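Local coordinates for protein pullulanase (Klebsiella oxytoca, PDB 2YOC) that probably hydrolyses alpha-1,6-glucosidic linkages in pullulan and related branched glucans as a secreted debranching glycosyl hydrolase, at residues Ala739-Ser748 and Met829-Glu837; Ala838-Ala848 and Val922-Met933. All blocks are in the same frame, centred on the assembly; numbering follows the deposited sequence.

Overall arrangement
The two contacts lie 15 Å apart, centre to centre, on the same side of the chain's centre, and follow one another in sequence. Contact 1 packs 739-748 against the end of helix 826-833; contact 2 begins directly afterwards and sets helix 840-855 against 922-933. They touch where Arg843 NH2 lies 3.2 Å from Ser835 O, a probable hydrogen bond, and where Met846 packs on Gly747 and Ser748. Both helices fall between the seventh and eighth strands (814-816 and 860-864) of the eight-stranded parallel barrel of the catalytic fold. Neither contact supplies a calcium ligand; both join helices and loops by packing and backbone-directed hydrogen bonds.

Contact 1: Ala739-Ser748 and Met829-Glu837; sequences ALRQNQGIGS and MISYKASQE
Lys833 reaches across to the carbonyl end of helix 739-742 and there donates to two backbone oxygens. Its NZ lies 2.8 Å from Asn743 O and 3.1 Å from Leu740 O, in both cases above the carbonyl plane rather than on a lone pair. Bends at chi3 and chi4 turn the amine toward this pair, and Gly730 O adds a weak third bond. Nearer the backbone, Lys833 CB packs 3.5 Å from Ser748 CB.

Arg741 makes the reverse connection. With CG anti to the backbone N (chi1 176°), its chain runs over the carbonyl of Tyr832 to the end of helix 826-833. NH1 bonds Ala834 O at 2.8 Å (N-H...O 164°) and Tyr832 O at 3.0 Å (162°). Both acceptors lie in the guanidinium plane, at its edge, while NH2 adds only a weak bond to Ala834 O. The NE of Arg741 forms a salt bridge with Glu756, which, with the two NH1 bonds, probably helps fix the group's rotation.

Leu740 supplies the apolar side. It runs alongside Tyr832, pointing the same way, and its CD1 sits over one face of the Tyr832 ring, 4.1 Å from the centroid, a CH-pi contact. Val914, Ile915 and Val918 of helix 912-919 also pack against this tyrosine.

The chemistry is reciprocal: each helix sends a cationic side chain to backbone oxygens at the other's C-terminal end. The carbonyls of buried Leu740, Tyr832 and Ala834 and of partly exposed Asn743 thereby gain donors, and the positive charges probably suit the partial negative charge of the helix ends.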
ATOM      1  N   ALA B 739       3.184 -27.350 -10.528  1.00 79.96           N
ATOM      2  CA  ALA B 739       3.534 -26.235  -9.622  1.00 77.27           C
ATOM      3  C   ALA B 739       4.981 -26.399  -9.102  1.00 77.21           C
ATOM      4  O   ALA B 739       5.693 -25.409  -8.928  1.00 74.67           O
ATOM      5  CB  ALA B 739       2.570 -26.192  -8.454  1.00 76.88           C
ATOM      6  N   LEU B 740       5.421 -27.661  -8.919  1.00 73.67           N
ATOM      7  CA  LEU B 740       6.780 -28.003  -8.513  1.00 74.04           C
ATOM      8  C   LEU B 740       7.843 -27.537  -9.535  1.00 78.91           C
ATOM      9  O   LEU B 740       9.017 -27.400  -9.181  1.00 77.26           O
ATOM     10  CB  LEU B 740       6.907 -29.512  -8.256  1.00 74.70           C
ATOM     11  CG  LEU B 740       6.214 -30.053  -7.007  1.00 79.53           C
ATOM     12  CD1 LEU B 740       6.287 -31.569  -6.967  1.00 81.16           C
ATOM     13  CD2 LEU B 740       6.844 -29.501  -5.745  1.00 80.17           C
ATOM     14  N   ARG B 741       7.424 -27.293 -10.794  1.00 77.04           N
ATOM     15  CA  ARG B 741       8.286 -26.801 -11.868  1.00 77.40           C
ATOM     16  C   ARG B 741       8.016 -25.305 -12.127  1.00 79.92           C
ATOM     17  O   ARG B 741       8.957 -24.523 -12.228  1.00 79.13           O
ATOM     18  CB  ARG B 741       8.079 -27.641 -13.130  1.00 78.89           C
ATOM     19  CG  ARG B 741       8.862 -27.156 -14.328  1.00 88.74           C
ATOM     20  CD  ARG B 741       9.403 -28.328 -15.108  1.00 89.87           C
ATOM     21  NE  ARG B 741      10.220 -27.901 -16.243  1.00 92.53           N
ATOM     22  CZ  ARG B 741      11.500 -27.551 -16.174  1.00 97.59           C
ATOM     23  NH1 ARG B 741      12.127 -27.525 -15.005  1.00 78.17           N
ATOM     24  NH2 ARG B 741      12.153 -27.189 -17.265  1.00 89.74           N
ATOM     25  N   GLN B 742       6.734 -24.931 -12.196  1.00 76.22           N
ATOM     26  CA  GLN B 742       6.224 -23.577 -12.421  1.00 76.15           C
ATOM     27  C   GLN B 742       6.690 -22.547 -11.410  1.00 78.24           C
ATOM     28  O   GLN B 742       6.812 -21.376 -11.773  1.00 79.34           O
ATOM     29  CB  GLN B 742       4.697 -23.584 -12.325  1.00 77.49           C
ATOM     30  CG  GLN B 742       3.954 -24.054 -13.545  1.00 89.70           C
ATOM     31  CD  GLN B 742       2.530 -23.637 -13.352  1.00115.38           C
ATOM     32  OE1 GLN B 742       1.878 -23.975 -12.345  1.00107.35           O
ATOM     33  NE2 GLN B 742       2.053 -22.811 -14.266  1.00116.76           N
ATOM     34  N   ASN B 743       6.812 -22.942 -10.126  1.00 71.33           N
ATOM     35  CA  ASN B 743       7.198 -22.039  -9.041  1.00 69.11           C
ATOM     36  C   ASN B 743       8.715 -22.048  -8.824  1.00 70.63           C
ATOM     37  O   ASN B 743       9.209 -22.622  -7.847  1.00 67.77           O
ATOM     38  CB  ASN B 743       6.438 -22.375  -7.749  1.00 65.67           C
ATOM     39  CG  ASN B 743       4.941 -22.432  -7.897  1.00 73.95           C
ATOM     40  OD1 ASN B 743       4.309 -21.575  -8.530  1.00 64.75           O
ATOM     41  ND2 ASN B 743       4.332 -23.444  -7.303  1.00 65.12           N
ATOM     42  N   GLN B 744       9.447 -21.399  -9.753  1.00 67.87           N
ATOM     43  CA  GLN B 744      10.904 -21.302  -9.718  1.00 68.36           C
ATOM     44  C   GLN B 744      11.362 -20.407  -8.562  1.00 74.14           C
ATOM     45  O   GLN B 744      10.549 -19.687  -7.984  1.00 74.56           O
ATOM     46  CB  GLN B 744      11.422 -20.736 -11.046  1.00 70.13           C
ATOM     47  CG  GLN B 744      11.289 -21.652 -12.251  1.00 66.12           C
ATOM     48  CD  GLN B 744      12.026 -21.054 -13.420  1.00 78.48           C
ATOM     49  OE1 GLN B 744      11.535 -20.151 -14.098  1.00 72.91           O
ATOM     50  NE2 GLN B 744      13.261 -21.479 -13.626  1.00 77.14           N
ATOM     51  N   GLY B 745      12.643 -20.458  -8.229  1.00 71.25           N
ATOM     52  CA  GLY B 745      13.204 -19.608  -7.184  1.00 71.16           C
ATOM     53  C   GLY B 745      14.429 -18.844  -7.647  1.00 77.62           C
ATOM     54  O   GLY B 745      14.890 -19.023  -8.782  1.00 79.36           O
ATOM     55  N   ILE B 746      14.961 -17.967  -6.779  1.00 73.08           N
ATOM     56  CA  ILE B 746      16.204 -17.246  -7.080  1.00 73.12           C
ATOM     57  C   ILE B 746      17.219 -18.341  -6.790  1.00 79.83           C
ATOM     58  O   ILE B 746      17.488 -18.634  -5.636  1.00 81.98           O
ATOM     59  CB  ILE B 746      16.398 -16.023  -6.138  1.00 74.65           C
ATOM     60  CG1 ILE B 746      15.180 -15.115  -6.118  1.00 74.41           C
ATOM     61  CG2 ILE B 746      17.669 -15.249  -6.488  1.00 76.38           C
ATOM     62  CD1 ILE B 746      15.059 -14.374  -4.885  1.00 78.42           C
ATOM     63  N   GLY B 747      17.646 -19.052  -7.802  1.00 76.37           N
ATOM     64  CA  GLY B 747      18.517 -20.203  -7.588  1.00 75.93           C
ATOM     65  C   GLY B 747      18.086 -21.358  -8.458  1.00 79.18           C
ATOM     66  O   GLY B 747      18.761 -22.384  -8.520  1.00 78.85           O
ATOM     67  N   SER B 748      16.941 -21.181  -9.123  1.00 75.47           N
ATOM     68  CA  SER B 748      16.320 -22.065 -10.098  1.00 76.42           C
ATOM     69  C   SER B 748      16.226 -21.205 -11.375  1.00 82.14           C
ATOM     70  O   SER B 748      15.951 -21.698 -12.470  1.00 82.97           O
ATOM     71  CB  SER B 748      14.919 -22.462  -9.631  1.00 80.01           C
ATOM     72  OG  SER B 748      14.885 -23.031  -8.327  1.00 89.12           O
HETATM   73  N   MSE B 829      14.775 -30.084  -5.727  1.00 69.40           N
HETATM   74  CA  MSE B 829      14.034 -28.855  -6.060  1.00 67.59           C
HETATM   75  C   MSE B 829      14.579 -28.156  -7.309  1.00 71.94           C
HETATM   76  O   MSE B 829      13.787 -27.723  -8.144  1.00 70.74           O
HETATM   77  CB  MSE B 829      14.036 -27.889  -4.871  1.00 67.49           C
HETATM   78  CG  MSE B 829      13.189 -28.397  -3.744  1.00 71.69           C
HETATM   79 SE   MSE B 829      11.279 -28.351  -4.170  1.00 76.99          SE
HETATM   80  CE  MSE B 829      10.917 -26.699  -3.135  1.00 72.67           C
ATOM     81  N   ILE B 830      15.924 -28.072  -7.449  1.00 69.53           N
ATOM     82  CA  ILE B 830      16.559 -27.481  -8.628  1.00 70.54           C
ATOM     83  C   ILE B 830      16.217 -28.351  -9.846  1.00 78.98           C
ATOM     84  O   ILE B 830      15.740 -27.811 -10.849  1.00 80.79           O
ATOM     85  CB  ILE B 830      18.085 -27.219  -8.437  1.00 73.01           C
ATOM     86  CG1 ILE B 830      18.331 -26.175  -7.325  1.00 72.12           C
ATOM     87  CG2 ILE B 830      18.799 -26.808  -9.760  1.00 73.02           C
ATOM     88  CD1 ILE B 830      19.744 -26.219  -6.724  1.00 75.77           C
ATOM     89  N   SER B 831      16.357 -29.694  -9.725  1.00 75.74           N
ATOM     90  CA  SER B 831      15.999 -30.652 -10.783  1.00 76.03           C
ATOM     91  C   SER B 831      14.552 -30.428 -11.273  1.00 80.59           C
ATOM     92  O   SER B 831      14.326 -30.371 -12.480  1.00 82.35           O
ATOM     93  CB  SER B 831      16.223 -32.084 -10.313  1.00 77.92           C
ATOM     94  OG  SER B 831      17.566 -32.245  -9.875  1.00 81.45           O
ATOM     95  N   TYR B 832      13.615 -30.179 -10.353  1.00 76.76           N
ATOM     96  CA  TYR B 832      12.220 -29.856 -10.682  1.00 76.94           C
ATOM     97  C   TYR B 832      12.074 -28.466 -11.339  1.00 77.57           C
ATOM     98  O   TYR B 832      11.218 -28.283 -12.206  1.00 73.79           O
ATOM     99  CB  TYR B 832      11.382 -29.785  -9.393  1.00 78.34           C
ATOM    100  CG  TYR B 832      10.748 -31.058  -8.879  1.00 82.39           C
ATOM    101  CD1 TYR B 832      10.052 -31.909  -9.733  1.00 85.58           C
ATOM    102  CD2 TYR B 832      10.691 -31.324  -7.515  1.00 82.77           C
ATOM    103  CE1 TYR B 832       9.411 -33.052  -9.252  1.00 86.23           C
ATOM    104  CE2 TYR B 832      10.031 -32.447  -7.021  1.00 83.84           C
ATOM    105  CZ  TYR B 832       9.388 -33.308  -7.891  1.00 89.91           C
ATOM    106  OH  TYR B 832       8.752 -34.420  -7.388  1.00 87.99           O
ATOM    107  N   LYS B 833      12.856 -27.468 -10.854  1.00 75.53           N
ATOM    108  CA  LYS B 833      12.714 -26.055 -11.240  1.00 75.58           C
ATOM    109  C   LYS B 833      13.635 -25.428 -12.323  1.00 80.06           C
ATOM    110  O   LYS B 833      13.256 -24.399 -12.899  1.00 78.10           O
ATOM    111  CB  LYS B 833      12.653 -25.164  -9.983  1.00 75.51           C
ATOM    112  CG  LYS B 833      11.365 -25.279  -9.193  1.00 77.82           C
ATOM    113  CD  LYS B 833      11.553 -24.903  -7.724  1.00 82.39           C
ATOM    114  CE  LYS B 833      10.651 -25.692  -6.804  1.00 85.72           C
ATOM    115  NZ  LYS B 833       9.217 -25.291  -6.900  1.00 97.86           N
ATOM    116  N   ALA B 834      14.832 -26.003 -12.568  1.00 78.13           N
ATOM    117  CA  ALA B 834      15.795 -25.456 -13.534  1.00 80.04           C
ATOM    118  C   ALA B 834      15.377 -25.617 -14.991  1.00 88.10           C
ATOM    119  O   ALA B 834      14.759 -26.628 -15.347  1.00 88.36           O
ATOM    120  CB  ALA B 834      17.175 -26.061 -13.314  1.00 80.80           C
ATOM    121  N   SER B 835      15.726 -24.619 -15.835  1.00 86.98           N
ATOM    122  CA  SER B 835      15.429 -24.639 -17.276  1.00 88.33           C
ATOM    123  C   SER B 835      16.214 -25.764 -17.933  1.00 91.45           C
ATOM    124  O   SER B 835      17.323 -26.070 -17.487  1.00 89.99           O
ATOM    125  CB  SER B 835      15.783 -23.303 -17.930  1.00 91.61           C
ATOM    126  OG  SER B 835      15.515 -23.297 -19.324  1.00 96.12           O
ATOM    127  N   GLN B 836      15.634 -26.372 -18.992  1.00 89.18           N
ATOM    128  CA  GLN B 836      16.249 -27.453 -19.773  1.00 90.75           C
ATOM    129  C   GLN B 836      17.675 -27.053 -20.205  1.00 96.09           C
ATOM    130  O   GLN B 836      18.546 -27.914 -20.342  1.00 95.23           O
ATOM    131  CB  GLN B 836      15.371 -27.799 -21.003  1.00 93.32           C
ATOM    132  CG  GLN B 836      15.663 -29.175 -21.626  1.00112.62           C
ATOM    133  CD  GLN B 836      14.573 -29.674 -22.542  1.00141.75           C
ATOM    134  OE1 GLN B 836      14.782 -29.815 -23.747  1.00140.57           O
ATOM    135  NE2 GLN B 836      13.417 -30.045 -21.989  1.00136.96           N
ATOM    136  N   GLU B 837      17.898 -25.723 -20.345  1.00 94.41           N
ATOM    137  CA  GLU B 837      19.134 -25.047 -20.739  1.00 95.73           C
ATOM    138  C   GLU B 837      20.223 -25.114 -19.671  1.00 98.55           C
ATOM    139  O   GLU B 837      21.408 -25.017 -19.999  1.00 99.50           O
ATOM    140  CB  GLU B 837      18.844 -23.575 -21.104  1.00 97.85           C
ATOM    141  CG  GLU B 837      18.143 -23.395 -22.445  1.00117.73           C
ATOM    142  CD  GLU B 837      18.064 -21.980 -22.997  1.00149.60           C
ATOM    143  OE1 GLU B 837      17.840 -21.034 -22.203  1.00147.61           O
ATOM    144  OE2 GLU B 837      18.174 -21.825 -24.237  1.00142.70           O
TER

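Contact 2: Ala838-Ala848 and Val922-Met933; sequences ADLATRVRMQA and VATPGEAELKQM
Asp839, which packs through its CA against Val922 CG2, presents a carbonyl oxygen gripped by two groups of the next helical turn. Thr842 OG1 donates to Asp839 O at 3.1 Å, in the carbonyl plane and on a lone pair, and Arg843 N donates to the same oxygen at 3.1 Å. Beside this N-cap, Arg843 NE bonds Ala838 O at 2.8 Å. This guanidinium carries Val922 CB over one face, offset toward the rim.

Leu840 has the most surface buried here. With CG anti to the backbone N (chi1 -173°) its isobutyl group enters segment 922-933, where the branches part: CD1 lies 4.0 Å from Pro925 CG, and CD2 lies 3.6 Å from Glu929 CG. Glu929, crossing Leu840 at about a right angle, bends at chi2 (70°) so that OE1 accepts from Gly926 N at 2.8 Å. This is the N3-to-N-cap half of a capping box. Farther along, Val844 CG1 meets Gln932, and the selenomethionine Met933 brings CE to 3.9 Å from Ala848 CB.

Short segments 840-848 and 927-933 run in similar directions, 30° apart, with axes 10.3 Å from each other at closest approach. Such neighbouring, near-parallel helices are characteristic of the outer layer of a (beta/alpha)8 barrel; here helix 840-855 belongs to the crossover between its last two strands, and helix 927-945, later in the chain than the eighth strand 860-864, is probably the helix that follows it.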
ATOM      1  N   ALA B 838      19.834 -25.251 -18.402  1.00 92.25           N
ATOM      2  CA  ALA B 838      20.813 -25.312 -17.332  1.00 90.96           C
ATOM      3  C   ALA B 838      21.512 -26.680 -17.237  1.00 94.71           C
ATOM      4  O   ALA B 838      20.928 -27.664 -16.774  1.00 93.41           O
ATOM      5  CB  ALA B 838      20.174 -24.915 -16.014  1.00 90.52           C
ATOM      6  N   ASP B 839      22.762 -26.728 -17.727  1.00 92.96           N
ATOM      7  CA  ASP B 839      23.624 -27.916 -17.731  1.00 94.40           C
ATOM      8  C   ASP B 839      24.118 -28.235 -16.328  1.00 98.70           C
ATOM      9  O   ASP B 839      24.101 -27.353 -15.463  1.00 97.87           O
ATOM     10  CB  ASP B 839      24.820 -27.708 -18.669  1.00 98.45           C
ATOM     11  CG  ASP B 839      25.495 -26.354 -18.528  1.00113.64           C
ATOM     12  OD1 ASP B 839      24.906 -25.338 -19.003  1.00115.31           O
ATOM     13  OD2 ASP B 839      26.613 -26.304 -17.955  1.00116.86           O
ATOM     14  N   LEU B 840      24.569 -29.494 -16.103  1.00 95.76           N
ATOM     15  CA  LEU B 840      25.038 -30.002 -14.808  1.00 94.58           C
ATOM     16  C   LEU B 840      25.909 -28.999 -14.057  1.00 97.98           C
ATOM     17  O   LEU B 840      25.653 -28.750 -12.873  1.00 97.15           O
ATOM     18  CB  LEU B 840      25.739 -31.368 -14.969  1.00 95.34           C
ATOM     19  CG  LEU B 840      26.157 -32.145 -13.694  1.00 99.52           C
ATOM     20  CD1 LEU B 840      24.977 -32.437 -12.780  1.00 99.16           C
ATOM     21  CD2 LEU B 840      26.790 -33.456 -14.056  1.00102.73           C
ATOM     22  N   ALA B 841      26.868 -28.372 -14.772  1.00 94.35           N
ATOM     23  CA  ALA B 841      27.799 -27.355 -14.261  1.00 93.15           C
ATOM     24  C   ALA B 841      27.108 -26.122 -13.653  1.00 95.87           C
ATOM     25  O   ALA B 841      27.518 -25.657 -12.576  1.00 93.76           O
ATOM     26  CB  ALA B 841      28.753 -26.919 -15.361  1.00 94.64           C
ATOM     27  N   THR B 842      26.068 -25.592 -14.343  1.00 92.51           N
ATOM     28  CA  THR B 842      25.330 -24.418 -13.850  1.00 91.25           C
ATOM     29  C   THR B 842      24.410 -24.788 -12.680  1.00 92.15           C
ATOM     30  O   THR B 842      24.228 -23.983 -11.770  1.00 91.33           O
ATOM     31  CB  THR B 842      24.597 -23.672 -14.971  1.00 94.86           C
ATOM     32  OG1 THR B 842      23.400 -24.364 -15.266  1.00 97.63           O
ATOM     33  CG2 THR B 842      25.449 -23.483 -16.229  1.00 90.67           C
ATOM     34  N   ARG B 843      23.850 -26.010 -12.701  1.00 86.00           N
ATOM     35  CA  ARG B 843      22.990 -26.496 -11.628  1.00 82.91           C
ATOM     36  C   ARG B 843      23.810 -26.693 -10.342  1.00 83.92           C
ATOM     37  O   ARG B 843      23.290 -26.419  -9.259  1.00 83.46           O
ATOM     38  CB  ARG B 843      22.233 -27.771 -12.043  1.00 80.31           C
ATOM     39  CG  ARG B 843      21.341 -27.591 -13.275  1.00 76.59           C
ATOM     40  CD  ARG B 843      20.357 -28.735 -13.464  1.00 82.86           C
ATOM     41  NE  ARG B 843      19.443 -28.455 -14.569  1.00 87.71           N
ATOM     42  CZ  ARG B 843      18.289 -29.077 -14.784  1.00104.98           C
ATOM     43  NH1 ARG B 843      17.891 -30.052 -13.977  1.00 96.24           N
ATOM     44  NH2 ARG B 843      17.523 -28.729 -15.805  1.00 95.85           N
ATOM     45  N   VAL B 844      25.104 -27.117 -10.457  1.00 78.17           N
ATOM     46  CA  VAL B 844      25.997 -27.267  -9.297  1.00 76.26           C
ATOM     47  C   VAL B 844      26.189 -25.892  -8.671  1.00 78.24           C
ATOM     48  O   VAL B 844      25.995 -25.732  -7.470  1.00 77.93           O
ATOM     49  CB  VAL B 844      27.341 -27.973  -9.606  1.00 80.13           C
ATOM     50  CG1 VAL B 844      28.331 -27.829  -8.449  1.00 78.62           C
ATOM     51  CG2 VAL B 844      27.115 -29.443  -9.922  1.00 80.66           C
ATOM     52  N   ARG B 845      26.486 -24.894  -9.501  1.00 73.83           N
ATOM     53  CA  ARG B 845      26.601 -23.508  -9.060  1.00 72.37           C
ATOM     54  C   ARG B 845      25.228 -22.992  -8.529  1.00 73.31           C
ATOM     55  O   ARG B 845      25.215 -22.315  -7.512  1.00 71.41           O
ATOM     56  CB  ARG B 845      27.193 -22.617 -10.169  1.00 71.31           C
ATOM     57  CG  ARG B 845      28.709 -22.754 -10.303  1.00 65.83           C
ATOM     58  CD  ARG B 845      29.286 -21.763 -11.301  1.00 64.49           C
ATOM     59  NE  ARG B 845      30.748 -21.699 -11.245  1.00 78.14           N
ATOM     60  CZ  ARG B 845      31.441 -20.733 -10.641  1.00 91.79           C
ATOM     61  NH1 ARG B 845      30.812 -19.730 -10.043  1.00 69.23           N
ATOM     62  NH2 ARG B 845      32.769 -20.765 -10.635  1.00 85.71           N
HETATM   63  N   MSE B 846      24.088 -23.405  -9.140  1.00 69.40           N
HETATM   64  CA  MSE B 846      22.744 -23.047  -8.661  1.00 68.33           C
HETATM   65  C   MSE B 846      22.548 -23.481  -7.194  1.00 69.16           C
HETATM   66  O   MSE B 846      22.013 -22.707  -6.396  1.00 67.85           O
HETATM   67  CB  MSE B 846      21.652 -23.665  -9.537  1.00 71.31           C
HETATM   68  CG  MSE B 846      21.248 -22.810 -10.709  1.00 79.84           C
HETATM   69 SE   MSE B 846      20.061 -23.839 -11.858  1.00 90.07          SE
HETATM   70  CE  MSE B 846      19.184 -22.422 -12.847  1.00 86.70           C
ATOM     71  N   GLN B 847      23.025 -24.688  -6.840  1.00 64.04           N
ATOM     72  CA  GLN B 847      22.978 -25.210  -5.476  1.00 63.03           C
ATOM     73  C   GLN B 847      23.798 -24.281  -4.541  1.00 65.50           C
ATOM     74  O   GLN B 847      23.294 -23.835  -3.511  1.00 65.45           O
ATOM     75  CB  GLN B 847      23.509 -26.670  -5.439  1.00 64.47           C
ATOM     76  CG  GLN B 847      23.458 -27.356  -4.066  1.00 72.33           C
ATOM     77  CD  GLN B 847      22.434 -28.466  -3.979  1.00 91.89           C
ATOM     78  OE1 GLN B 847      21.551 -28.584  -4.824  1.00 86.13           O
ATOM     79  NE2 GLN B 847      22.524 -29.307  -2.946  1.00 88.91           N
ATOM     80  N   ALA B 848      25.029 -23.964  -4.942  1.00 60.39           N
ATOM     81  CA  ALA B 848      25.946 -23.118  -4.202  1.00 59.95           C
ATOM     82  C   ALA B 848      25.404 -21.712  -3.996  1.00 64.75           C
ATOM     83  O   ALA B 848      25.514 -21.174  -2.893  1.00 64.58           O
ATOM     84  CB  ALA B 848      27.273 -23.063  -4.925  1.00 61.55           C
ATOM     85  N   VAL B 922      19.020 -33.502 -17.089  1.00 99.42           N
ATOM     86  CA  VAL B 922      20.460 -33.420 -16.918  1.00 99.85           C
ATOM     87  C   VAL B 922      21.085 -34.638 -16.238  1.00102.50           C
ATOM     88  O   VAL B 922      20.430 -35.307 -15.440  1.00100.53           O
ATOM     89  CB  VAL B 922      20.967 -32.033 -16.428  1.00104.14           C
ATOM     90  CG1 VAL B 922      21.393 -32.053 -14.957  1.00102.43           C
ATOM     91  CG2 VAL B 922      22.084 -31.500 -17.333  1.00105.09           C
ATOM     92  N   ALA B 923      22.356 -34.926 -16.601  1.00100.35           N
ATOM     93  CA  ALA B 923      23.196 -36.022 -16.110  1.00100.49           C
ATOM     94  C   ALA B 923      23.279 -36.077 -14.591  1.00103.04           C
ATOM     95  O   ALA B 923      23.128 -35.044 -13.932  1.00103.19           O
ATOM     96  CB  ALA B 923      24.595 -35.889 -16.690  1.00101.97           C
ATOM     97  N   THR B 924      23.528 -37.278 -14.031  1.00 97.62           N
ATOM     98  CA  THR B 924      23.654 -37.475 -12.579  1.00 94.92           C
ATOM     99  C   THR B 924      25.080 -37.105 -12.140  1.00 96.33           C
ATOM    100  O   THR B 924      26.041 -37.532 -12.795  1.00 96.55           O
ATOM    101  CB  THR B 924      23.222 -38.905 -12.185  1.00 99.63           C
ATOM    102  OG1 THR B 924      21.926 -39.154 -12.734  1.00106.24           O
ATOM    103  CG2 THR B 924      23.179 -39.138 -10.668  1.00 91.23           C
ATOM    104  N   PRO B 925      25.236 -36.322 -11.034  1.00 89.79           N
ATOM    105  CA  PRO B 925      26.584 -35.970 -10.557  1.00 88.04           C
ATOM    106  C   PRO B 925      27.462 -37.180 -10.235  1.00 90.59           C
ATOM    107  O   PRO B 925      26.952 -38.237  -9.854  1.00 90.23           O
ATOM    108  CB  PRO B 925      26.305 -35.183  -9.277  1.00 88.15           C
ATOM    109  CG  PRO B 925      24.935 -34.679  -9.422  1.00 92.54           C
ATOM    110  CD  PRO B 925      24.200 -35.724 -10.169  1.00 89.75           C
ATOM    111  N   GLY B 926      28.768 -36.996 -10.409  1.00 85.75           N
ATOM    112  CA  GLY B 926      29.802 -37.990 -10.145  1.00 85.49           C
ATOM    113  C   GLY B 926      30.883 -37.437  -9.240  1.00 89.52           C
ATOM    114  O   GLY B 926      30.798 -36.283  -8.800  1.00 89.69           O
ATOM    115  N   GLU B 927      31.925 -38.240  -8.960  1.00 84.59           N
ATOM    116  CA  GLU B 927      33.023 -37.834  -8.073  1.00 82.60           C
ATOM    117  C   GLU B 927      33.466 -36.388  -8.272  1.00 86.35           C
ATOM    118  O   GLU B 927      33.708 -35.690  -7.285  1.00 85.87           O
ATOM    119  CB  GLU B 927      34.211 -38.796  -8.205  1.00 84.18           C
ATOM    120  CG  GLU B 927      35.232 -38.708  -7.087  1.00 87.03           C
ATOM    121  CD  GLU B 927      36.370 -39.710  -7.187  1.00103.49           C
ATOM    122  OE1 GLU B 927      36.124 -40.851  -7.649  1.00 90.54           O
ATOM    123  OE2 GLU B 927      37.509 -39.354  -6.801  1.00 88.18           O
ATOM    124  N   ALA B 928      33.538 -35.937  -9.551  1.00 82.59           N
ATOM    125  CA  ALA B 928      33.965 -34.593  -9.949  1.00 82.02           C
ATOM    126  C   ALA B 928      33.029 -33.476  -9.482  1.00 85.81           C
ATOM    127  O   ALA B 928      33.494 -32.458  -8.954  1.00 85.72           O
ATOM    128  CB  ALA B 928      34.131 -34.528 -11.448  1.00 83.75           C
ATOM    129  N   GLU B 929      31.725 -33.674  -9.670  1.00 81.73           N
ATOM    130  CA  GLU B 929      30.703 -32.700  -9.318  1.00 81.96           C
ATOM    131  C   GLU B 929      30.571 -32.573  -7.799  1.00 87.77           C
ATOM    132  O   GLU B 929      30.533 -31.448  -7.273  1.00 87.45           O
ATOM    133  CB  GLU B 929      29.359 -33.039  -9.988  1.00 84.00           C
ATOM    134  CG  GLU B 929      29.367 -32.962 -11.521  1.00 96.63           C
ATOM    135  CD  GLU B 929      30.144 -34.012 -12.306  1.00110.73           C
ATOM    136  OE1 GLU B 929      29.731 -35.194 -12.306  1.00110.26           O
ATOM    137  OE2 GLU B 929      31.157 -33.649 -12.944  1.00 95.31           O
ATOM    138  N   LEU B 930      30.561 -33.722  -7.088  1.00 83.63           N
ATOM    139  CA  LEU B 930      30.477 -33.750  -5.624  1.00 81.20           C
ATOM    140  C   LEU B 930      31.690 -33.036  -5.030  1.00 81.20           C
ATOM    141  O   LEU B 930      31.512 -32.192  -4.151  1.00 79.60           O
ATOM    142  CB  LEU B 930      30.308 -35.191  -5.080  1.00 81.43           C
ATOM    143  CG  LEU B 930      29.234 -36.036  -5.777  1.00 88.10           C
ATOM    144  CD1 LEU B 930      29.243 -37.428  -5.283  1.00 89.39           C
ATOM    145  CD2 LEU B 930      27.834 -35.449  -5.611  1.00 90.71           C
ATOM    146  N   LYS B 931      32.895 -33.285  -5.587  1.00 76.44           N
ATOM    147  CA  LYS B 931      34.115 -32.624  -5.141  1.00 75.74           C
ATOM    148  C   LYS B 931      34.063 -31.095  -5.405  1.00 77.21           C
ATOM    149  O   LYS B 931      34.483 -30.312  -4.552  1.00 75.07           O
ATOM    150  CB  LYS B 931      35.354 -33.285  -5.761  1.00 79.77           C
ATOM    151  CG  LYS B 931      35.863 -34.494  -4.970  1.00 90.12           C
ATOM    152  CD  LYS B 931      37.123 -35.120  -5.598  1.00 90.01           C
ATOM    153  CE  LYS B 931      37.579 -36.375  -4.879  1.00 85.63           C
ATOM    154  NZ  LYS B 931      38.950 -36.806  -5.285  1.00 88.35           N
ATOM    155  N   GLN B 932      33.507 -30.690  -6.559  1.00 73.69           N
ATOM    156  CA  GLN B 932      33.305 -29.288  -6.957  1.00 72.77           C
ATOM    157  C   GLN B 932      32.366 -28.602  -5.912  1.00 76.23           C
ATOM    158  O   GLN B 932      32.710 -27.540  -5.379  1.00 74.82           O
ATOM    159  CB  GLN B 932      32.687 -29.247  -8.379  1.00 73.96           C
ATOM    160  CG  GLN B 932      32.581 -27.879  -9.041  1.00 71.20           C
ATOM    161  CD  GLN B 932      32.007 -27.974 -10.446  1.00105.40           C
ATOM    162  OE1 GLN B 932      30.926 -27.439 -10.751  1.00101.61           O
ATOM    163  NE2 GLN B 932      32.720 -28.642 -11.355  1.00107.45           N
HETATM  164  N   MSE B 933      31.209 -29.247  -5.597  1.00 71.60           N
HETATM  165  CA  MSE B 933      30.258 -28.735  -4.611  1.00 69.41           C
HETATM  166  C   MSE B 933      30.865 -28.657  -3.203  1.00 73.25           C
HETATM  167  O   MSE B 933      30.647 -27.651  -2.528  1.00 73.86           O
HETATM  168  CB  MSE B 933      28.942 -29.539  -4.622  1.00 70.92           C
HETATM  169  CG  MSE B 933      27.829 -28.921  -3.783  1.00 76.14           C
HETATM  170 SE   MSE B 933      27.331 -27.139  -4.380  1.00 83.80          SE
HETATM  171  CE  MSE B 933      27.580 -26.191  -2.685  1.00 78.70           C
TER